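Local coordinates for protein transcription factor cep-1 (Caenorhabditis elegans, PDB 1T4W) that activates transcription by binding the same DNA consensus sequence as p53, and regulates germline apoptosis in response to DNA damage, at residues Ser57-Phe62 / Gly117-Leu122; Tyr73-Pro78 / Cys154-Leu159; Ser106-Ser111 / Val129-Asp134. One frame throughout, in Å; residues are numbered along the deposited sequence.

Contact 1 (Ser57-Phe62 / Gly117-Leu122); sequences SLRIRF and GSTFTL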
loop_
_atom_site.group_PDB
_atom_site.type_symbol
_atom_site.label_atom_id
_atom_site.label_comp_id
_atom_site.label_asym_id
_atom_site.label_seq_id
_atom_site.Cartn_x
_atom_site.Cartn_y
_atom_site.Cartn_z
ATOM N N SER A 57 -8.838 -8.208 -11.722
ATOM C CA SER A 57 -8.689 -8.330 -10.279
ATOM C C SER A 57 -7.538 -7.409 -9.847
ATOM O O SER A 57 -6.647 -7.075 -10.640
ATOM C CB SER A 57 -8.416 -9.783 -9.863
ATOM O OG SER A 57 -7.269 -10.298 -10.492
ATOM N N LEU A 58 -7.580 -6.959 -8.603
ATOM C CA LEU A 58 -6.535 -6.083 -8.099
ATOM C C LEU A 58 -5.878 -6.730 -6.877
ATOM O O LEU A 58 -6.554 -7.076 -5.912
ATOM C CB LEU A 58 -7.110 -4.728 -7.697
ATOM C CG LEU A 58 -6.044 -3.685 -7.303
ATOM C CD1 LEU A 58 -5.402 -3.076 -8.557
ATOM C CD2 LEU A 58 -6.695 -2.596 -6.487
ATOM N N ARG A 59 -4.566 -6.905 -6.930
ATOM C CA ARG A 59 -3.845 -7.487 -5.808
ATOM C C ARG A 59 -3.196 -6.355 -5.015
ATOM O O ARG A 59 -2.659 -5.404 -5.592
ATOM C CB ARG A 59 -2.780 -8.481 -6.297
ATOM C CG ARG A 59 -3.340 -9.850 -6.681
ATOM C CD ARG A 59 -2.232 -10.813 -7.198
ATOM N NE ARG A 59 -1.636 -10.375 -8.469
ATOM C CZ ARG A 59 -0.391 -9.921 -8.608
ATOM N NH1 ARG A 59 0.410 -9.821 -7.553
ATOM N NH2 ARG A 59 0.080 -9.607 -9.810
ATOM N N ILE A 60 -3.251 -6.466 -3.693
ATOM C CA ILE A 60 -2.690 -5.457 -2.797
ATOM C C ILE A 60 -1.666 -6.133 -1.874
ATOM O O ILE A 60 -1.989 -7.096 -1.189
ATOM C CB ILE A 60 -3.788 -4.827 -1.919
ATOM C CG1 ILE A 60 -4.887 -4.232 -2.806
ATOM C CG2 ILE A 60 -3.171 -3.746 -1.015
ATOM C CD1 ILE A 60 -6.211 -4.051 -2.084
ATOM N N ARG A 61 -0.444 -5.616 -1.873
ATOM C CA ARG A 61 0.634 -6.156 -1.056
ATOM C C ARG A 61 1.299 -5.064 -0.231
ATOM O O ARG A 61 1.229 -3.875 -0.559
ATOM C CB ARG A 61 1.713 -6.796 -1.938
ATOM C CG ARG A 61 1.304 -8.087 -2.683
ATOM C CD ARG A 61 2.595 -8.798 -3.185
ATOM N NE ARG A 61 3.367 -9.304 -2.054
ATOM C CZ ARG A 61 4.639 -9.677 -2.099
ATOM N NH1 ARG A 61 5.225 -10.126 -0.996
ATOM N NH2 ARG A 61 5.333 -9.586 -3.234
ATOM N N PHE A 62 1.952 -5.479 0.844
ATOM C CA PHE A 62 2.662 -4.543 1.683
ATOM C C PHE A 62 4.000 -5.224 1.961
ATOM O O PHE A 62 4.103 -6.186 2.745
ATOM C CB PHE A 62 1.870 -4.232 2.956
ATOM C CG PHE A 62 2.451 -3.091 3.758
ATOM C CD1 PHE A 62 2.618 -1.828 3.170
ATOM C CD2 PHE A 62 2.835 -3.276 5.093
ATOM C CE1 PHE A 62 3.156 -0.760 3.887
ATOM C CE2 PHE A 62 3.378 -2.218 5.837
ATOM C CZ PHE A 62 3.541 -0.951 5.236
ATOM N N GLY A 117 2.844 -14.501 -0.798
ATOM C CA GLY A 117 3.055 -13.300 -0.017
ATOM C C GLY A 117 1.677 -12.789 0.368
ATOM O O GLY A 117 0.705 -12.972 -0.380
ATOM N N SER A 118 1.585 -12.160 1.536
ATOM C CA SER A 118 0.326 -11.615 2.049
ATOM C C SER A 118 -0.325 -10.700 0.982
ATOM O O SER A 118 0.173 -9.623 0.668
ATOM C CB SER A 118 0.602 -10.844 3.341
ATOM O OG SER A 118 -0.602 -10.484 3.993
ATOM N N THR A 119 -1.447 -11.136 0.435
ATOM C CA THR A 119 -2.106 -10.398 -0.629
ATOM C C THR A 119 -3.622 -10.376 -0.517
ATOM O O THR A 119 -4.241 -11.416 -0.298
ATOM C CB THR A 119 -1.780 -11.036 -2.012
ATOM O OG1 THR A 119 -0.364 -11.068 -2.207
ATOM C CG2 THR A 119 -2.454 -10.252 -3.156
ATOM N N PHE A 120 -4.216 -9.196 -0.672
ATOM C CA PHE A 120 -5.665 -9.090 -0.682
ATOM C C PHE A 120 -5.985 -8.913 -2.158
ATOM O O PHE A 120 -5.385 -8.070 -2.838
ATOM C CB PHE A 120 -6.166 -7.881 0.112
ATOM C CG PHE A 120 -6.214 -8.113 1.608
ATOM C CD1 PHE A 120 -5.076 -7.942 2.396
ATOM C CD2 PHE A 120 -7.381 -8.554 2.212
ATOM C CE1 PHE A 120 -5.106 -8.220 3.775
ATOM C CE2 PHE A 120 -7.424 -8.836 3.588
ATOM C CZ PHE A 120 -6.277 -8.669 4.365
ATOM N N THR A 121 -6.887 -9.741 -2.666
ATOM C CA THR A 121 -7.295 -9.656 -4.061
ATOM C C THR A 121 -8.712 -9.158 -4.192
ATOM O O THR A 121 -9.671 -9.790 -3.713
ATOM C CB THR A 121 -7.192 -11.018 -4.775
ATOM O OG1 THR A 121 -5.833 -11.466 -4.748
ATOM C CG2 THR A 121 -7.637 -10.893 -6.240
ATOM N N LEU A 122 -8.856 -8.025 -4.859
ATOM C CA LEU A 122 -10.171 -7.456 -5.072
ATOM C C LEU A 122 -10.741 -8.060 -6.341
ATOM O O LEU A 122 -10.074 -8.058 -7.377
ATOM C CB LEU A 122 -10.086 -5.940 -5.266
ATOM C CG LEU A 122 -9.435 -5.108 -4.172
ATOM C CD1 LEU A 122 -9.679 -3.621 -4.472
ATOM C CD2 LEU A 122 -10.006 -5.479 -2.835
HETATM O O HOH W 1 0.569 -11.454 -4.917
HETATM O O HOH W 2 2.397 -8.303 0.809
#
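Leu58 and Leu122 face each other as an antiparallel hydrogen-bonded pair. Leu122 N donates a hydrogen bond to Leu58 O at 2.7 Å, and Leu58 N returns a bond to Leu122 O. Ile60 and Phe120 form the next such pair, with Ile60 N to Phe120 O at 2.8 Å. Between them lies Arg59 with Thr121, a non-hydrogen-bonded pair. The strands belong to the larger sheet of the p53-like beta sandwich, the core of the DNA-binding domain. Apolar packing fills the sandwich face. Leu58 and Leu122 lie side by side there, Leu58 CD2 to Leu122 CD1 at 3.7 Å, and Ile60 CD1 reaches Leu122 CG at 4.0 Å. Phe133 and Ala131 of the second sheet close over these groups. The other face is polar. Thr119 OG1 is beside the backbone N (chi1 -57°), which puts Thr119 CG2 anti to that N, where it meets Arg59 CB at 3.6 Å. Thr119 OG1 donates to Gly117 O at 2.8 Å and accepts from a water that also accepts from Arg59 NH1. Arg59 NE pairs with Asp160. The Arg61 guanidinium binds Asp81 through NH1, and its NE is linked to Ser118 O through a second water. Gly117 CA lies 4.0 Å from Arg61 NH1.

Contact 2 (Tyr73-Pro78 / Cys154-Leu159); sequences YAIRNP and CLAVFL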
loop_
_atom_site.group_PDB
_atom_site.type_symbol
_atom_site.label_atom_id
_atom_site.label_comp_id
_atom_site.label_asym_id
_atom_site.label_seq_id
_atom_site.Cartn_x
_atom_site.Cartn_y
_atom_site.Cartn_z
ATOM N N TYR A 73 11.719 -5.363 -7.956
ATOM C CA TYR A 73 11.893 -6.761 -7.596
ATOM C C TYR A 73 11.080 -7.097 -6.336
ATOM O O TYR A 73 10.319 -8.068 -6.299
ATOM C CB TYR A 73 13.381 -7.086 -7.353
ATOM C CG TYR A 73 13.636 -8.551 -7.141
ATOM C CD1 TYR A 73 13.636 -9.105 -5.860
ATOM C CD2 TYR A 73 13.823 -9.410 -8.236
ATOM C CE1 TYR A 73 13.816 -10.488 -5.671
ATOM C CE2 TYR A 73 13.997 -10.780 -8.059
ATOM C CZ TYR A 73 13.990 -11.311 -6.776
ATOM O OH TYR A 73 14.134 -12.667 -6.610
ATOM N N ALA A 74 11.250 -6.292 -5.296
ATOM C CA ALA A 74 10.585 -6.562 -4.021
ATOM C C ALA A 74 9.071 -6.730 -4.090
ATOM O O ALA A 74 8.513 -7.655 -3.492
ATOM C CB ALA A 74 10.933 -5.460 -3.008
ATOM N N ILE A 75 8.400 -5.861 -4.838
ATOM C CA ILE A 75 6.947 -5.949 -4.887
ATOM C C ILE A 75 6.405 -7.200 -5.537
ATOM O O ILE A 75 5.235 -7.528 -5.354
ATOM C CB ILE A 75 6.341 -4.704 -5.558
ATOM C CG1 ILE A 75 6.791 -4.623 -7.018
ATOM C CG2 ILE A 75 6.723 -3.444 -4.734
ATOM C CD1 ILE A 75 6.212 -3.413 -7.754
ATOM N N ARG A 76 7.249 -7.905 -6.292
ATOM C CA ARG A 76 6.801 -9.131 -6.934
ATOM C C ARG A 76 7.458 -10.388 -6.315
ATOM O O ARG A 76 7.234 -11.504 -6.759
ATOM C CB ARG A 76 7.067 -9.048 -8.444
ATOM C CG ARG A 76 6.257 -7.948 -9.171
ATOM C CD ARG A 76 6.590 -7.889 -10.673
ATOM N NE ARG A 76 5.920 -6.746 -11.304
ATOM C CZ ARG A 76 6.463 -5.538 -11.410
ATOM N NH1 ARG A 76 7.689 -5.324 -10.949
ATOM N NH2 ARG A 76 5.765 -4.522 -11.915
ATOM N N ASN A 77 8.262 -10.182 -5.282
ATOM C CA ASN A 77 8.947 -11.272 -4.569
ATOM C C ASN A 77 8.013 -11.788 -3.476
ATOM O O ASN A 77 7.680 -11.058 -2.547
ATOM C CB ASN A 77 10.236 -10.716 -3.955
ATOM C CG ASN A 77 10.932 -11.705 -3.031
ATOM O OD1 ASN A 77 10.569 -12.860 -2.968
ATOM N ND2 ASN A 77 11.941 -11.234 -2.313
ATOM N N PRO A 78 7.595 -13.066 -3.550
ATOM C CA PRO A 78 6.690 -13.560 -2.507
ATOM C C PRO A 78 7.257 -13.596 -1.094
ATOM O O PRO A 78 6.511 -13.768 -0.131
ATOM C CB PRO A 78 6.291 -14.943 -3.020
ATOM C CG PRO A 78 7.483 -15.381 -3.790
ATOM C CD PRO A 78 7.918 -14.124 -4.523
ATOM N N CYS A 154 6.602 -0.605 1.570
ATOM C CA CYS A 154 5.971 -0.187 0.321
ATOM C C CYS A 154 4.581 -0.803 0.081
ATOM O O CYS A 154 4.409 -2.023 0.211
ATOM C CB CYS A 154 6.902 -0.587 -0.828
ATOM S SG CYS A 154 6.285 -0.192 -2.475
ATOM N N LEU A 155 3.592 0.034 -0.235
ATOM C CA LEU A 155 2.227 -0.453 -0.506
ATOM C C LEU A 155 2.125 -0.524 -2.026
ATOM O O LEU A 155 2.175 0.517 -2.711
ATOM C CB LEU A 155 1.166 0.530 0.026
ATOM C CG LEU A 155 -0.292 0.105 -0.254
ATOM C CD1 LEU A 155 -0.543 -1.242 0.426
ATOM C CD2 LEU A 155 -1.286 1.153 0.269
ATOM N N ALA A 156 1.991 -1.740 -2.550
ATOM C CA ALA A 156 1.926 -1.961 -3.999
ATOM C C ALA A 156 0.642 -2.649 -4.442
ATOM O O ALA A 156 0.136 -3.534 -3.741
ATOM C CB ALA A 156 3.144 -2.818 -4.457
ATOM N N VAL A 157 0.139 -2.234 -5.612
ATOM C CA VAL A 157 -1.066 -2.807 -6.202
ATOM C C VAL A 157 -0.789 -3.242 -7.643
ATOM O O VAL A 157 -0.009 -2.617 -8.363
ATOM C CB VAL A 157 -2.262 -1.810 -6.189
ATOM C CG1 VAL A 157 -2.764 -1.628 -4.743
ATOM C CG2 VAL A 157 -1.847 -0.495 -6.793
ATOM N N PHE A 158 -1.461 -4.311 -8.049
ATOM C CA PHE A 158 -1.287 -4.906 -9.372
ATOM C C PHE A 158 -2.647 -5.165 -9.976
ATOM O O PHE A 158 -3.560 -5.665 -9.291
ATOM C CB PHE A 158 -0.548 -6.249 -9.243
ATOM C CG PHE A 158 0.795 -6.135 -8.578
ATOM C CD1 PHE A 158 1.937 -5.852 -9.323
ATOM C CD2 PHE A 158 0.908 -6.230 -7.195
ATOM C CE1 PHE A 158 3.191 -5.650 -8.689
ATOM C CE2 PHE A 158 2.142 -6.036 -6.551
ATOM C CZ PHE A 158 3.286 -5.741 -7.299
ATOM N N LEU A 159 -2.794 -4.800 -11.245
ATOM C CA LEU A 159 -4.040 -5.067 -11.935
ATOM C C LEU A 159 -3.746 -6.288 -12.800
ATOM O O LEU A 159 -2.831 -6.246 -13.625
ATOM C CB LEU A 159 -4.447 -3.876 -12.812
ATOM C CG LEU A 159 -5.883 -3.961 -13.359
ATOM C CD1 LEU A 159 -6.884 -3.896 -12.212
ATOM C CD2 LEU A 159 -6.131 -2.820 -14.327
#
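The CA atoms of Ile75 and Ala156 are the nearest pair across the segments, 6.5 Å apart. The first segment leaves helix 71-74 through a type I beta turn from Ala74 to Asn77. The second is a strand of the larger sheet in the p53-like beta sandwich. The turn packs on the outer face of that sheet, turned away from strand 3-8 of the second sheet, which meets Leu155 and Val157. Contact between the segments is by packing. Ile75 carries most of the packing. Its CG1 sits between the backbone N and the carbonyl carbon (chi1 64°), while CG2 is anti to the carbonyl carbon. Ile75 CG2 touches Ala156 CB at 3.6 Å and Cys154 SG at 4.0 Å. On the other branch, Ile75 CD1 lies 3.8 Å from Phe158 CZ. Ile75 CB meets the Phe158 ring at its edge, in the ring plane. Ile75 O also approaches Phe158 CZ, and this carbonyl accepts a hydrogen bond from Arg61 NH2. Arg76 crosses near the same ring with its chain extended from CG to NE. Its guanidinium plane stands 69° from the ring plane. Salt bridges to Glu166 through NE and to Glu72 through NH1 hold that group. Ile75 CD1 lies over one guanidinium face, offset toward the rim, and Arg76 CG comes within 3.9 Å of Phe158 CE1.

Contact 3 (Ser106-Ser111 / Val129-Asp134); sequences SEHEFS and VQANFD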
loop_
_atom_site.group_PDB
_atom_site.type_symbol
_atom_site.label_atom_id
_atom_site.label_comp_id
_atom_site.label_asym_id
_atom_site.label_seq_id
_atom_site.Cartn_x
_atom_site.Cartn_y
_atom_site.Cartn_z
ATOM N N SER A 106 -14.325 -1.848 1.793
ATOM C CA SER A 106 -13.970 -2.044 0.400
ATOM C C SER A 106 -15.229 -2.075 -0.420
ATOM O O SER A 106 -16.167 -2.844 -0.114
ATOM C CB SER A 106 -13.233 -3.382 0.213
ATOM O OG SER A 106 -12.929 -3.585 -1.158
ATOM N N GLU A 107 -15.254 -1.252 -1.462
ATOM C CA GLU A 107 -16.408 -1.207 -2.344
ATOM C C GLU A 107 -16.427 -2.521 -3.138
ATOM O O GLU A 107 -17.482 -3.003 -3.519
ATOM C CB GLU A 107 -16.319 -0.010 -3.303
ATOM C CG GLU A 107 -15.159 -0.116 -4.283
ATOM C CD GLU A 107 -15.274 0.851 -5.455
ATOM O OE1 GLU A 107 -16.374 0.959 -6.044
ATOM O OE2 GLU A 107 -14.264 1.492 -5.800
ATOM N N HIS A 108 -15.250 -3.103 -3.365
ATOM C CA HIS A 108 -15.136 -4.354 -4.103
ATOM C C HIS A 108 -15.044 -5.593 -3.233
ATOM O O HIS A 108 -14.528 -5.551 -2.109
ATOM C CB HIS A 108 -13.912 -4.303 -5.024
ATOM C CG HIS A 108 -14.057 -3.330 -6.149
ATOM N ND1 HIS A 108 -15.034 -3.453 -7.109
ATOM C CD2 HIS A 108 -13.341 -2.227 -6.478
ATOM C CE1 HIS A 108 -14.913 -2.472 -7.986
ATOM N NE2 HIS A 108 -13.892 -1.715 -7.625
ATOM N N GLU A 109 -15.552 -6.702 -3.759
ATOM C CA GLU A 109 -15.473 -7.971 -3.051
ATOM C C GLU A 109 -13.986 -8.308 -3.043
ATOM O O GLU A 109 -13.281 -7.968 -3.992
ATOM C CB GLU A 109 -16.227 -9.056 -3.832
ATOM C CG GLU A 109 -15.902 -10.476 -3.395
ATOM C CD GLU A 109 -16.551 -11.529 -4.291
ATOM O OE1 GLU A 109 -17.253 -11.166 -5.265
ATOM O OE2 GLU A 109 -16.351 -12.724 -4.020
ATOM N N PHE A 110 -13.500 -8.972 -1.994
ATOM C CA PHE A 110 -12.078 -9.334 -1.952
ATOM C C PHE A 110 -11.882 -10.671 -1.263
ATOM O O PHE A 110 -12.781 -11.158 -0.579
ATOM C CB PHE A 110 -11.258 -8.254 -1.213
ATOM C CG PHE A 110 -11.621 -8.106 0.244
ATOM C CD1 PHE A 110 -11.008 -8.904 1.220
ATOM C CD2 PHE A 110 -12.585 -7.178 0.640
ATOM C CE1 PHE A 110 -11.352 -8.775 2.579
ATOM C CE2 PHE A 110 -12.938 -7.038 1.985
ATOM C CZ PHE A 110 -12.320 -7.836 2.960
ATOM N N SER A 111 -10.713 -11.265 -1.483
ATOM C CA SER A 111 -10.316 -12.526 -0.871
ATOM C C SER A 111 -8.869 -12.317 -0.423
ATOM O O SER A 111 -8.225 -11.348 -0.815
ATOM C CB SER A 111 -10.362 -13.682 -1.871
ATOM O OG SER A 111 -9.403 -13.490 -2.906
ATOM N N VAL A 129 -12.899 0.919 -13.281
ATOM C CA VAL A 129 -11.698 1.725 -13.519
ATOM C C VAL A 129 -11.188 2.367 -12.223
ATOM O O VAL A 129 -10.299 3.217 -12.242
ATOM C CB VAL A 129 -11.961 2.839 -14.557
ATOM C CG1 VAL A 129 -12.292 2.223 -15.932
ATOM C CG2 VAL A 129 -13.131 3.721 -14.079
ATOM N N GLN A 130 -11.760 1.967 -11.096
ATOM C CA GLN A 130 -11.320 2.525 -9.822
ATOM C C GLN A 130 -11.612 1.555 -8.708
ATOM O O GLN A 130 -12.502 0.718 -8.807
ATOM C CB GLN A 130 -12.034 3.859 -9.528
ATOM C CG GLN A 130 -11.490 4.623 -8.299
ATOM C CD GLN A 130 -11.982 6.070 -8.240
ATOM O OE1 GLN A 130 -12.091 6.721 -9.266
ATOM N NE2 GLN A 130 -12.257 6.577 -7.037
ATOM N N ALA A 131 -10.829 1.631 -7.644
ATOM C CA ALA A 131 -11.105 0.778 -6.513
ATOM C C ALA A 131 -10.872 1.637 -5.293
ATOM O O ALA A 131 -9.811 2.249 -5.151
ATOM C CB ALA A 131 -10.175 -0.431 -6.491
ATOM N N ASN A 132 -11.870 1.673 -4.423
ATOM C CA ASN A 132 -11.804 2.419 -3.177
ATOM C C ASN A 132 -11.867 1.472 -1.994
ATOM O O ASN A 132 -12.583 0.460 -2.020
ATOM C CB ASN A 132 -12.972 3.403 -3.086
ATOM C CG ASN A 132 -12.948 4.421 -4.199
ATOM O OD1 ASN A 132 -11.893 4.941 -4.549
ATOM N ND2 ASN A 132 -14.113 4.721 -4.757
ATOM N N PHE A 133 -11.100 1.788 -0.962
ATOM C CA PHE A 133 -11.102 0.986 0.260
ATOM C C PHE A 133 -10.192 1.637 1.285
ATOM O O PHE A 133 -9.362 2.494 0.952
ATOM C CB PHE A 133 -10.607 -0.450 -0.019
ATOM C CG PHE A 133 -9.231 -0.514 -0.651
ATOM C CD1 PHE A 133 -8.075 -0.524 0.139
ATOM C CD2 PHE A 133 -9.090 -0.513 -2.033
ATOM C CE1 PHE A 133 -6.789 -0.527 -0.443
ATOM C CE2 PHE A 133 -7.807 -0.514 -2.633
ATOM C CZ PHE A 133 -6.652 -0.521 -1.827
ATOM N N ASP A 134 -10.365 1.246 2.537
ATOM C CA ASP A 134 -9.476 1.737 3.563
ATOM C C ASP A 134 -8.487 0.643 3.842
ATOM O O ASP A 134 -8.823 -0.537 3.756
ATOM C CB ASP A 134 -10.194 2.016 4.865
ATOM C CG ASP A 134 -11.117 3.187 4.765
ATOM O OD1 ASP A 134 -10.723 4.181 4.123
ATOM O OD2 ASP A 134 -12.219 3.103 5.334
HETATM O O HOH W 3 -12.448 -1.988 -3.150
#
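His108 NE2 donates to Gln130 O at 3.0 Å, and the bond is nearly straight at 166°. The acceptor lies in the imidazole plane. The same ring edge brings His108 CD2 to 3.6 Å from Ala131 CB. An alanine in place of His108 would probably leave Gln130 O without this donor and open a gap beside Ala131 CB. Glu107 grips Asn132 at two points. Glu107 N donates to Asn132 O at 3.2 Å. Glu107 OE2 accepts from Asn132 N at 2.8 Å, using the anti lone pair. Glu107 CG lies between the backbone N and the carbonyl carbon (chi1 65°) and passes over one face of the His108 ring, offset toward the rim. Ser106 CB packs against Phe133 CB at 3.9 Å. A second layer steadies these groups. Ser106 OG donates to His108 O at 2.7 Å. One water joins Ser106 OG, His108 N and Asn132 O. Gln130 NE2 donates to Asn132 OD1, which lies in the amide plane of Gln130. The contact joins the loop leading into edge strand 109-113 to strand 130-137 of the other sheet. Strand 130-137 pairs with strand 39-46, strand 109-113 with strand 119-123, and Leu122 touches Ser106 and Ala131.

The first contact segment from the N terminus lies on strand 57-65. Contact 1 closes the loop from it to strand 119-123. Contact 2 starts within that loop, at the end of helix 71-74, and ends later, on strand 152-160, so contacts 1 and 2 cross. Contact 3 starts ahead of strand 109-113 and closes on strand 130-137. It crosses contact 1 but falls wholly within the span of contact 2. Contacts 1 and 2 share the larger sheet, where Arg59 N probably bonds to Phe158 O. Thr121 N probably bonds to Ser111 O, joining contacts 1 and 3. Contact 3 ties in the second sheet, and contact 2 adds the turn on the outer face.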